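SAR-endolysin (Enterobacteria phage P1, PDB 1XJU) degrades the host peptidoglycan as a signal-arrest-release lysozyme once the pinholin has permeabilised the membrane, and is captured here in its secreted inactive form. Local coordinates at residues A[67-77]-A[110-121]; A[2-10]-A[142-150]. All blocks are in the same frame, centred on the assembly; numbering follows the deposited sequence.

Contact 1: A[67-77]-A[110-121]; sequences HFRGKDMPDNA and HKWAQKGEWVNM. With SO4 (sulfate ion), chain D.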
loop_
_atom_site.group_PDB
_atom_site.type_symbol
_atom_site.label_atom_id
_atom_site.label_comp_id
_atom_site.label_asym_id
_atom_site.label_seq_id
_atom_site.Cartn_x
_atom_site.Cartn_y
_atom_site.Cartn_z
ATOM N N HIS A 67 1.610 -9.780 -8.663
ATOM C CA HIS A 67 0.631 -10.399 -7.809
ATOM C C HIS A 67 -0.789 -9.850 -7.898
ATOM O O HIS A 67 -1.678 -10.386 -7.260
ATOM C CB HIS A 67 1.117 -10.434 -6.365
ATOM C CG HIS A 67 2.411 -11.123 -6.227
ATOM N ND1 HIS A 67 2.600 -12.441 -6.588
ATOM C CD2 HIS A 67 3.606 -10.671 -5.779
ATOM C CE1 HIS A 67 3.863 -12.760 -6.387
ATOM N NE2 HIS A 67 4.492 -11.702 -5.913
ATOM N N PHE A 68 -0.979 -8.749 -8.644
ATOM C CA PHE A 68 -2.253 -8.071 -8.755
ATOM C C PHE A 68 -2.645 -7.777 -10.196
ATOM O O PHE A 68 -3.524 -6.962 -10.443
ATOM C CB PHE A 68 -2.273 -6.789 -7.887
ATOM C CG PHE A 68 -2.158 -7.069 -6.421
ATOM C CD1 PHE A 68 -3.248 -7.126 -5.636
ATOM C CD2 PHE A 68 -0.942 -7.293 -5.846
ATOM C CE1 PHE A 68 -3.155 -7.396 -4.300
ATOM C CE2 PHE A 68 -0.825 -7.600 -4.497
ATOM C CZ PHE A 68 -1.930 -7.662 -3.705
ATOM N N ARG A 69 -1.985 -8.426 -11.156
ATOM C CA ARG A 69 -2.326 -8.212 -12.587
ATOM C C ARG A 69 -2.124 -6.772 -13.024
ATOM O O ARG A 69 -2.847 -6.248 -13.858
ATOM C CB ARG A 69 -3.716 -8.754 -12.952
ATOM C CG ARG A 69 -3.753 -10.282 -12.978
ATOM C CD ARG A 69 -5.131 -10.779 -13.389
ATOM N NE ARG A 69 -5.440 -10.283 -14.732
ATOM C CZ ARG A 69 -6.634 -10.205 -15.282
ATOM N NH1 ARG A 69 -7.674 -10.666 -14.633
ATOM N NH2 ARG A 69 -6.759 -9.661 -16.477
ATOM N N GLY A 70 -1.102 -6.118 -12.453
ATOM C CA GLY A 70 -0.869 -4.721 -12.704
ATOM C C GLY A 70 -0.813 -4.343 -14.165
ATOM O O GLY A 70 -1.264 -3.296 -14.540
ATOM N N LYS A 71 -0.211 -5.193 -14.993
ATOM C CA LYS A 71 -0.051 -4.837 -16.414
ATOM C C LYS A 71 -1.392 -4.696 -17.137
ATOM O O LYS A 71 -1.457 -4.052 -18.179
ATOM C CB LYS A 71 0.847 -5.870 -17.099
ATOM C CG LYS A 71 2.283 -5.775 -16.578
ATOM C CD LYS A 71 3.160 -6.793 -17.172
ATOM C CE LYS A 71 3.951 -7.447 -16.029
ATOM N NZ LYS A 71 3.321 -8.639 -15.420
ATOM N N ASP A 72 -2.421 -5.299 -16.573
ATOM C CA ASP A 72 -3.765 -5.235 -17.126
ATOM C C ASP A 72 -4.619 -4.095 -16.605
ATOM O O ASP A 72 -5.704 -3.841 -17.125
ATOM C CB ASP A 72 -4.514 -6.532 -16.901
ATOM C CG ASP A 72 -3.865 -7.707 -17.520
ATOM O OD1 ASP A 72 -3.237 -7.540 -18.595
ATOM O OD2 ASP A 72 -3.964 -8.823 -16.919
ATOM N N MET A 73 -4.148 -3.399 -15.575
ATOM C CA MET A 73 -4.888 -2.267 -14.987
ATOM C C MET A 73 -4.719 -1.034 -15.806
ATOM O O MET A 73 -3.663 -0.856 -16.397
ATOM C CB MET A 73 -4.294 -1.949 -13.585
ATOM C CG MET A 73 -4.507 -2.982 -12.579
ATOM S SD MET A 73 -3.882 -2.380 -11.000
ATOM C CE MET A 73 -3.894 -3.957 -10.096
ATOM N N PRO A 74 -5.692 -0.109 -15.757
ATOM C CA PRO A 74 -5.434 1.249 -16.192
ATOM C C PRO A 74 -4.455 1.942 -15.272
ATOM O O PRO A 74 -4.237 1.489 -14.129
ATOM C CB PRO A 74 -6.798 1.926 -16.090
ATOM C CG PRO A 74 -7.749 0.880 -15.752
ATOM C CD PRO A 74 -7.050 -0.310 -15.239
ATOM N N ASP A 75 -3.859 3.018 -15.748
ATOM C CA ASP A 75 -2.855 3.737 -14.975
ATOM C C ASP A 75 -3.347 4.229 -13.639
ATOM O O ASP A 75 -2.567 4.178 -12.675
ATOM C CB ASP A 75 -2.338 4.942 -15.754
ATOM C CG ASP A 75 -1.283 4.609 -16.801
ATOM O OD1 ASP A 75 -0.819 3.473 -16.983
ATOM O OD2 ASP A 75 -0.843 5.533 -17.523
ATOM N N ASN A 76 -4.574 4.706 -13.494
ATOM C CA ASN A 76 -4.979 5.217 -12.208
ATOM C C ASN A 76 -5.067 4.110 -11.158
ATOM O O ASN A 76 -4.504 4.281 -10.054
ATOM C CB ASN A 76 -6.320 5.940 -12.327
ATOM C CG ASN A 76 -6.241 7.257 -13.049
ATOM O OD1 ASN A 76 -5.152 7.851 -13.158
ATOM N ND2 ASN A 76 -7.380 7.719 -13.575
ATOM N N ALA A 77 -5.682 2.989 -11.488
ATOM C CA ALA A 77 -5.732 1.887 -10.555
ATOM C C ALA A 77 -4.324 1.383 -10.245
ATOM O O ALA A 77 -3.976 1.079 -9.082
ATOM C CB ALA A 77 -6.602 0.777 -11.074
ATOM N N HIS A 110 -6.907 -8.714 -3.301
ATOM C CA HIS A 110 -6.196 -9.609 -4.185
ATOM C C HIS A 110 -7.142 -10.474 -5.031
ATOM O O HIS A 110 -6.891 -10.675 -6.232
ATOM C CB HIS A 110 -5.216 -10.472 -3.372
ATOM C CG HIS A 110 -4.358 -11.384 -4.202
ATOM N ND1 HIS A 110 -4.720 -12.688 -4.510
ATOM C CD2 HIS A 110 -3.142 -11.203 -4.771
ATOM C CE1 HIS A 110 -3.736 -13.241 -5.212
ATOM N NE2 HIS A 110 -2.796 -12.356 -5.445
ATOM N N LYS A 111 -8.174 -10.976 -4.413
ATOM C CA LYS A 111 -9.172 -11.763 -5.139
ATOM C C LYS A 111 -9.709 -10.974 -6.334
ATOM O O LYS A 111 -9.809 -11.498 -7.436
ATOM C CB LYS A 111 -10.305 -12.152 -4.210
ATOM C CG LYS A 111 -9.938 -13.281 -3.303
ATOM C CD LYS A 111 -11.121 -13.756 -2.528
ATOM C CE LYS A 111 -10.744 -14.826 -1.511
ATOM N NZ LYS A 111 -10.283 -16.070 -2.111
ATOM N N TRP A 112 -10.115 -9.734 -6.095
ATOM C CA TRP A 112 -10.680 -8.947 -7.164
ATOM C C TRP A 112 -9.672 -8.558 -8.204
ATOM O O TRP A 112 -9.983 -8.553 -9.400
ATOM C CB TRP A 112 -11.423 -7.735 -6.606
ATOM C CG TRP A 112 -12.657 -8.068 -5.851
ATOM C CD1 TRP A 112 -12.935 -7.730 -4.588
ATOM C CD2 TRP A 112 -13.812 -8.760 -6.342
ATOM N NE1 TRP A 112 -14.206 -8.158 -4.235
ATOM C CE2 TRP A 112 -14.766 -8.773 -5.314
ATOM C CE3 TRP A 112 -14.165 -9.321 -7.563
ATOM C CZ2 TRP A 112 -15.998 -9.406 -5.449
ATOM C CZ3 TRP A 112 -15.434 -9.915 -7.699
ATOM C CH2 TRP A 112 -16.309 -9.929 -6.654
ATOM N N ALA A 113 -8.443 -8.237 -7.792
ATOM C CA ALA A 113 -7.402 -7.927 -8.778
ATOM C C ALA A 113 -7.157 -9.130 -9.702
ATOM O O ALA A 113 -7.008 -8.953 -10.903
ATOM C CB ALA A 113 -6.109 -7.584 -8.036
ATOM N N GLN A 114 -7.155 -10.332 -9.152
ATOM C CA GLN A 114 -6.918 -11.503 -9.962
ATOM C C GLN A 114 -8.026 -11.750 -10.981
ATOM O O GLN A 114 -7.789 -12.408 -11.988
ATOM C CB GLN A 114 -6.689 -12.703 -9.100
ATOM C CG GLN A 114 -5.355 -12.674 -8.360
ATOM C CD GLN A 114 -4.202 -12.843 -9.276
ATOM O OE1 GLN A 114 -4.294 -13.623 -10.224
ATOM N NE2 GLN A 114 -3.112 -12.133 -9.039
ATOM N N LYS A 115 -9.213 -11.228 -10.717
ATOM C CA LYS A 115 -10.316 -11.294 -11.640
ATOM C C LYS A 115 -10.399 -10.090 -12.553
ATOM O O LYS A 115 -11.358 -10.007 -13.336
ATOM C CB LYS A 115 -11.615 -11.480 -10.854
ATOM C CG LYS A 115 -11.721 -12.824 -10.117
ATOM C CD LYS A 115 -12.883 -12.835 -9.139
ATOM C CE LYS A 115 -13.054 -14.117 -8.351
ATOM N NZ LYS A 115 -14.265 -14.065 -7.469
ATOM N N GLY A 116 -9.489 -9.115 -12.462
ATOM C CA GLY A 116 -9.551 -7.922 -13.313
ATOM C C GLY A 116 -10.715 -7.021 -12.981
ATOM O O GLY A 116 -11.102 -6.174 -13.795
ATOM N N GLU A 117 -11.260 -7.171 -11.776
ATOM C CA GLU A 117 -12.417 -6.406 -11.325
ATOM C C GLU A 117 -11.954 -5.168 -10.589
ATOM O O GLU A 117 -11.930 -5.141 -9.353
ATOM C CB GLU A 117 -13.291 -7.295 -10.452
ATOM C CG GLU A 117 -13.937 -8.461 -11.204
ATOM C CD GLU A 117 -15.044 -8.020 -12.118
ATOM O OE1 GLU A 117 -15.511 -6.850 -12.049
ATOM O OE2 GLU A 117 -15.444 -8.885 -12.891
ATOM N N TRP A 118 -11.529 -4.193 -11.347
ATOM C CA TRP A 118 -10.774 -3.115 -10.753
ATOM C C TRP A 118 -11.635 -2.261 -9.831
ATOM O O TRP A 118 -11.137 -1.801 -8.788
ATOM C CB TRP A 118 -10.108 -2.261 -11.802
ATOM C CG TRP A 118 -9.386 -3.021 -12.835
ATOM C CD1 TRP A 118 -9.544 -2.822 -14.197
ATOM C CD2 TRP A 118 -8.372 -4.041 -12.708
ATOM N NE1 TRP A 118 -8.737 -3.671 -14.882
ATOM C CE2 TRP A 118 -7.996 -4.425 -14.005
ATOM C CE3 TRP A 118 -7.759 -4.690 -11.641
ATOM C CZ2 TRP A 118 -7.051 -5.419 -14.245
ATOM C CZ3 TRP A 118 -6.830 -5.669 -11.896
ATOM C CH2 TRP A 118 -6.441 -6.003 -13.175
ATOM N N VAL A 119 -12.890 -1.995 -10.165
ATOM C CA VAL A 119 -13.737 -1.254 -9.255
ATOM C C VAL A 119 -13.828 -1.942 -7.885
ATOM O O VAL A 119 -13.636 -1.308 -6.847
ATOM C CB VAL A 119 -15.159 -0.996 -9.838
ATOM C CG1 VAL A 119 -16.085 -0.485 -8.766
ATOM C CG2 VAL A 119 -15.043 -0.035 -10.980
ATOM N N ASN A 120 -14.094 -3.231 -7.899
ATOM C CA ASN A 120 -14.215 -3.922 -6.637
ATOM C C ASN A 120 -12.880 -3.905 -5.863
ATOM O O ASN A 120 -12.845 -3.765 -4.621
ATOM C CB ASN A 120 -14.656 -5.373 -6.827
ATOM C CG ASN A 120 -16.043 -5.493 -7.415
ATOM O OD1 ASN A 120 -16.857 -4.543 -7.311
ATOM N ND2 ASN A 120 -16.379 -6.702 -7.930
ATOM N N MET A 121 -11.793 -4.098 -6.587
ATOM C CA MET A 121 -10.436 -4.005 -6.023
ATOM C C MET A 121 -10.249 -2.636 -5.335
ATOM O O MET A 121 -9.870 -2.544 -4.153
ATOM C CB MET A 121 -9.419 -4.262 -7.101
ATOM C CG MET A 121 -7.981 -4.158 -6.609
ATOM S SD MET A 121 -6.806 -4.057 -7.992
ATOM C CE MET A 121 -7.128 -2.379 -8.613
HETATM S S SO4 D . -9.649 -17.913 1.029
HETATM O O1 SO4 D . -9.602 -19.239 1.563
HETATM O O2 SO4 D . -8.285 -17.370 0.959
HETATM O O3 SO4 D . -10.530 -17.081 1.835
HETATM O O4 SO4 D . -10.316 -18.033 -0.259
#
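Arg69, in a left-handed backbone conformation, reaches the C-terminal end of helix 108-114, where Arg69 NH1 donates to Gln114 O at 3.2 Å, in the guanidinium plane but well above the plane of the carbonyl. NE and NH2 of the same group both donate to the one oxygen Asp72 OD2, which fixes the rotation of the guanidinium. The helix end itself is a Schellman motif turning at Gly116. In return Gln114 NE2 donates to His67 O at 2.9 Å, bent to 138° at the hydrogen; a fold at chi2 (-70°) curls the amide back. Next to it the edge of His110 meets one face of Phe68 in a T-shaped pair, planes at 85°, and His110 ND1 is hydrogen-bonded to Glu106. Trp118 lies flat under Met73, whose CG sits 3.6 Å from the centroid of the six-membered ring, a CH-pi contact, with Pro74 CD over the five-membered ring on the same face. At the end of its extended chain, Met73 CE touches Met121 SD at 3.6 Å. The connection between helices 46-67 and 75-88 is laid against helices 108-114 and 118-123, with Phe68 packing on helix 90-94 and Met121 on helix 137-151.

Contact 2: A[2-10]-A[142-150]; sequences TNQAGLELI and RREKERQLC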
loop_
_atom_site.group_PDB
_atom_site.type_symbol
_atom_site.label_atom_id
_atom_site.label_comp_id
_atom_site.label_asym_id
_atom_site.label_seq_id
_atom_site.Cartn_x
_atom_site.Cartn_y
_atom_site.Cartn_z
ATOM N N THR A 2 3.964 4.515 -12.280
ATOM C CA THR A 2 3.069 5.291 -11.425
ATOM C C THR A 2 2.954 6.705 -11.989
ATOM O O THR A 2 3.955 7.356 -12.291
ATOM C CB THR A 2 3.598 5.333 -9.997
ATOM O OG1 THR A 2 3.682 3.986 -9.511
ATOM C CG2 THR A 2 2.673 6.048 -9.081
ATOM N N ASN A 3 1.732 7.166 -12.111
ATOM C CA ASN A 3 1.432 8.434 -12.719
ATOM C C ASN A 3 1.569 9.599 -11.735
ATOM O O ASN A 3 1.899 9.410 -10.563
ATOM C CB ASN A 3 0.084 8.387 -13.449
ATOM C CG ASN A 3 -1.094 8.239 -12.532
ATOM O OD1 ASN A 3 -1.026 8.416 -11.299
ATOM N ND2 ASN A 3 -2.252 7.949 -13.165
ATOM N N GLN A 4 1.368 10.833 -12.212
ATOM C CA GLN A 4 1.571 11.985 -11.375
ATOM C C GLN A 4 0.711 11.980 -10.161
ATOM O O GLN A 4 1.158 12.362 -9.082
ATOM C CB GLN A 4 1.337 13.278 -12.187
ATOM C CG GLN A 4 2.312 13.458 -13.269
ATOM C CD GLN A 4 3.660 13.674 -12.703
ATOM O OE1 GLN A 4 3.883 14.644 -11.935
ATOM N NE2 GLN A 4 4.570 12.730 -12.980
ATOM N N ALA A 5 -0.548 11.599 -10.318
ATOM C CA ALA A 5 -1.458 11.587 -9.189
ATOM C C ALA A 5 -0.984 10.575 -8.148
ATOM O O ALA A 5 -1.060 10.825 -6.949
ATOM C CB ALA A 5 -2.878 11.216 -9.677
ATOM N N GLY A 6 -0.552 9.397 -8.578
ATOM C CA GLY A 6 -0.040 8.403 -7.637
ATOM C C GLY A 6 1.193 8.890 -6.905
ATOM O O GLY A 6 1.370 8.643 -5.740
ATOM N N LEU A 7 2.072 9.556 -7.650
ATOM C CA LEU A 7 3.284 10.107 -7.085
ATOM C C LEU A 7 3.018 11.212 -6.092
ATOM O O LEU A 7 3.761 11.325 -5.121
ATOM C CB LEU A 7 4.288 10.499 -8.165
ATOM C CG LEU A 7 4.898 9.340 -8.978
ATOM C CD1 LEU A 7 5.757 9.856 -10.125
ATOM C CD2 LEU A 7 5.684 8.380 -8.089
ATOM N N GLU A 8 1.928 11.982 -6.235
ATOM C CA GLU A 8 1.536 12.914 -5.190
ATOM C C GLU A 8 1.173 12.209 -3.914
ATOM O O GLU A 8 1.476 12.709 -2.858
ATOM C CB GLU A 8 0.352 13.805 -5.594
ATOM C CG GLU A 8 0.689 14.827 -6.681
ATOM C CD GLU A 8 -0.456 15.742 -7.035
ATOM O OE1 GLU A 8 -1.600 15.595 -6.522
ATOM O OE2 GLU A 8 -0.238 16.617 -7.861
ATOM N N LEU A 9 0.493 11.061 -4.008
ATOM C CA LEU A 9 0.103 10.328 -2.846
ATOM C C LEU A 9 1.329 9.707 -2.162
ATOM O O LEU A 9 1.359 9.625 -0.941
ATOM C CB LEU A 9 -0.911 9.230 -3.170
ATOM C CG LEU A 9 -2.225 9.779 -3.720
ATOM C CD1 LEU A 9 -3.130 8.646 -4.109
ATOM C CD2 LEU A 9 -2.913 10.737 -2.784
ATOM N N ILE A 10 2.251 9.188 -2.958
ATOM C CA ILE A 10 3.471 8.582 -2.381
ATOM C C ILE A 10 4.381 9.636 -1.737
ATOM O O ILE A 10 4.965 9.414 -0.679
ATOM C CB ILE A 10 4.205 7.770 -3.434
ATOM C CG1 ILE A 10 3.391 6.521 -3.795
ATOM C CG2 ILE A 10 5.632 7.421 -3.000
ATOM C CD1 ILE A 10 3.861 5.788 -5.044
ATOM N N ARG A 142 -5.586 8.001 3.759
ATOM C CA ARG A 142 -4.719 7.600 2.663
ATOM C C ARG A 142 -5.439 6.620 1.768
ATOM O O ARG A 142 -5.381 6.797 0.545
ATOM C CB ARG A 142 -3.438 7.037 3.262
ATOM C CG ARG A 142 -2.458 6.486 2.287
ATOM C CD ARG A 142 -2.008 7.463 1.241
ATOM N NE ARG A 142 -0.898 6.868 0.424
ATOM C CZ ARG A 142 0.409 6.926 0.682
ATOM N NH1 ARG A 142 0.849 7.737 1.655
ATOM N NH2 ARG A 142 1.301 6.320 -0.090
ATOM N N ARG A 143 -5.984 5.572 2.336
ATOM C CA ARG A 143 -6.684 4.553 1.529
ATOM C C ARG A 143 -7.840 5.153 0.749
ATOM O O ARG A 143 -8.091 4.766 -0.402
ATOM C CB ARG A 143 -7.175 3.425 2.387
ATOM C CG ARG A 143 -6.083 2.558 3.036
ATOM C CD ARG A 143 -5.200 1.781 2.118
ATOM N NE ARG A 143 -4.034 2.497 1.669
ATOM C CZ ARG A 143 -2.928 2.632 2.401
ATOM N NH1 ARG A 143 -1.880 3.217 1.893
ATOM N NH2 ARG A 143 -2.909 2.193 3.656
ATOM N N GLU A 144 -8.569 6.081 1.351
ATOM C CA GLU A 144 -9.714 6.699 0.647
ATOM C C GLU A 144 -9.254 7.567 -0.478
ATOM O O GLU A 144 -9.852 7.572 -1.575
ATOM C CB GLU A 144 -10.610 7.435 1.646
ATOM C CG GLU A 144 -11.248 6.483 2.649
ATOM C CD GLU A 144 -11.973 7.147 3.804
ATOM O OE1 GLU A 144 -11.848 8.376 3.927
ATOM O OE2 GLU A 144 -12.629 6.409 4.605
ATOM N N LYS A 145 -8.177 8.292 -0.317
ATOM C CA LYS A 145 -7.641 9.071 -1.393
ATOM C C LYS A 145 -7.104 8.180 -2.537
ATOM O O LYS A 145 -7.343 8.446 -3.728
ATOM C CB LYS A 145 -6.520 9.994 -0.917
ATOM C CG LYS A 145 -6.993 11.105 -0.042
ATOM C CD LYS A 145 -5.902 11.968 0.461
ATOM C CE LYS A 145 -6.489 13.040 1.374
ATOM N NZ LYS A 145 -7.405 14.015 0.727
ATOM N N GLU A 146 -6.427 7.101 -2.208
ATOM C CA GLU A 146 -6.045 6.144 -3.225
ATOM C C GLU A 146 -7.256 5.575 -3.938
ATOM O O GLU A 146 -7.218 5.425 -5.185
ATOM C CB GLU A 146 -5.208 4.999 -2.602
ATOM C CG GLU A 146 -3.835 5.393 -2.104
ATOM C CD GLU A 146 -3.239 4.342 -1.223
ATOM O OE1 GLU A 146 -2.039 4.568 -0.789
ATOM O OE2 GLU A 146 -3.936 3.399 -0.856
ATOM N N ARG A 147 -8.308 5.252 -3.225
ATOM C CA ARG A 147 -9.511 4.693 -3.831
ATOM C C ARG A 147 -10.111 5.645 -4.844
ATOM O O ARG A 147 -10.502 5.220 -5.919
ATOM C CB ARG A 147 -10.504 4.309 -2.758
ATOM C CG ARG A 147 -11.895 3.958 -3.255
ATOM C CD ARG A 147 -12.890 3.729 -2.153
ATOM N NE ARG A 147 -13.275 5.020 -1.559
ATOM C CZ ARG A 147 -13.883 5.168 -0.364
ATOM N NH1 ARG A 147 -14.096 6.395 0.103
ATOM N NH2 ARG A 147 -14.254 4.125 0.378
ATOM N N GLN A 148 -10.167 6.918 -4.533
ATOM C CA GLN A 148 -10.730 7.855 -5.491
ATOM C C GLN A 148 -9.887 7.973 -6.730
ATOM O O GLN A 148 -10.474 8.070 -7.840
ATOM C CB GLN A 148 -10.980 9.169 -4.822
ATOM C CG GLN A 148 -12.091 9.057 -3.723
ATOM C CD GLN A 148 -13.378 8.224 -4.131
ATOM O OE1 GLN A 148 -13.613 7.124 -3.598
ATOM N NE2 GLN A 148 -14.177 8.749 -5.077
ATOM N N LEU A 149 -8.574 7.965 -6.597
ATOM C CA LEU A 149 -7.737 7.908 -7.777
ATOM C C LEU A 149 -8.005 6.637 -8.587
ATOM O O LEU A 149 -8.230 6.685 -9.797
ATOM C CB LEU A 149 -6.259 7.976 -7.405
ATOM C CG LEU A 149 -5.298 7.729 -8.553
ATOM C CD1 LEU A 149 -5.484 8.750 -9.685
ATOM C CD2 LEU A 149 -3.843 7.781 -8.039
ATOM N N CYS A 150 -8.011 5.511 -7.889
ATOM C CA CYS A 150 -8.174 4.201 -8.480
ATOM C C CYS A 150 -9.426 4.130 -9.345
ATOM O O CYS A 150 -9.405 3.558 -10.440
ATOM C CB CYS A 150 -8.219 3.227 -7.296
ATOM S SG CYS A 150 -8.047 1.463 -7.627
HETATM O O HOH W 1 3.769 7.427 0.908
#
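Helices 4-10 and 142-150 run antiparallel, at 177°, with their axes 10.7 Å apart at closest approach, and Ala5 faces Leu149 as Leu9 faces Glu146. Leu9 is a knob in the hole formed by Arg142, Lys145, Glu146 and Leu149. Its two methyls divide the work: Leu9 CD1 lies 3.9 Å from Glu146 CG, on the aliphatic part of that side chain, whereas CD2 turns to Lys145 CB. Leu149 answers from the other helix. With CG anti to the backbone N (chi1 172°), Leu149 puts its CD1 3.6 Å from Ala5 CB and its CD2 3.7 Å from Gly6 N, over the first turn, where Asn3 OD1 caps the helix by accepting from Gly6 N. At the opposite end the Arg142 guanidinium lies with one face over Leu9 O, which stands 3.1 Å above the centre of the group. The angles there are too poor for hydrogen bonds, and the link is made through water 1, which accepts from Arg142 NH2 and donates to Ile10 O at 2.8 Å. Arg142 is further steadied by a salt bridge from NE to Glu146 OE1, an oxygen that also receives Arg143 NH1. Ser83 OG bonds both Glu146 OE1 and Arg142 NH2. Arg143 completes a side-on grip through NE to Glu146 OE2. The three charged residues thus form a salt-bridge network beside a single knob-in-hole contact, which joins the N-terminal helix to the C-terminal helix of a phage lysozyme fold.

Contact 1 and contact 2 have centres 15 Å apart and meet at the start of helix 75-88. There Asn76 OD1 lies 2.9 Å from Asn3 ND2, a probable hydrogen bond, so the residue capping helix 4-10 also reaches segment 67-77. Ala77 CA packs 3.8 Å from Cys150 SG, and Cys150 is disulfide-bonded to Cys122, next to Met121. In contact 1, Lys111 NZ donates to a sulfate ion, probably from the crystallisation liquor. Contact 2 is nearer the active site: the side chain of Arg142 is about 8 Å from that of catalytic Cys23, here disulfide-bonded to Cys16, and that of Ile10 about 10 Å from that of Glu14, the probable second active-site residue.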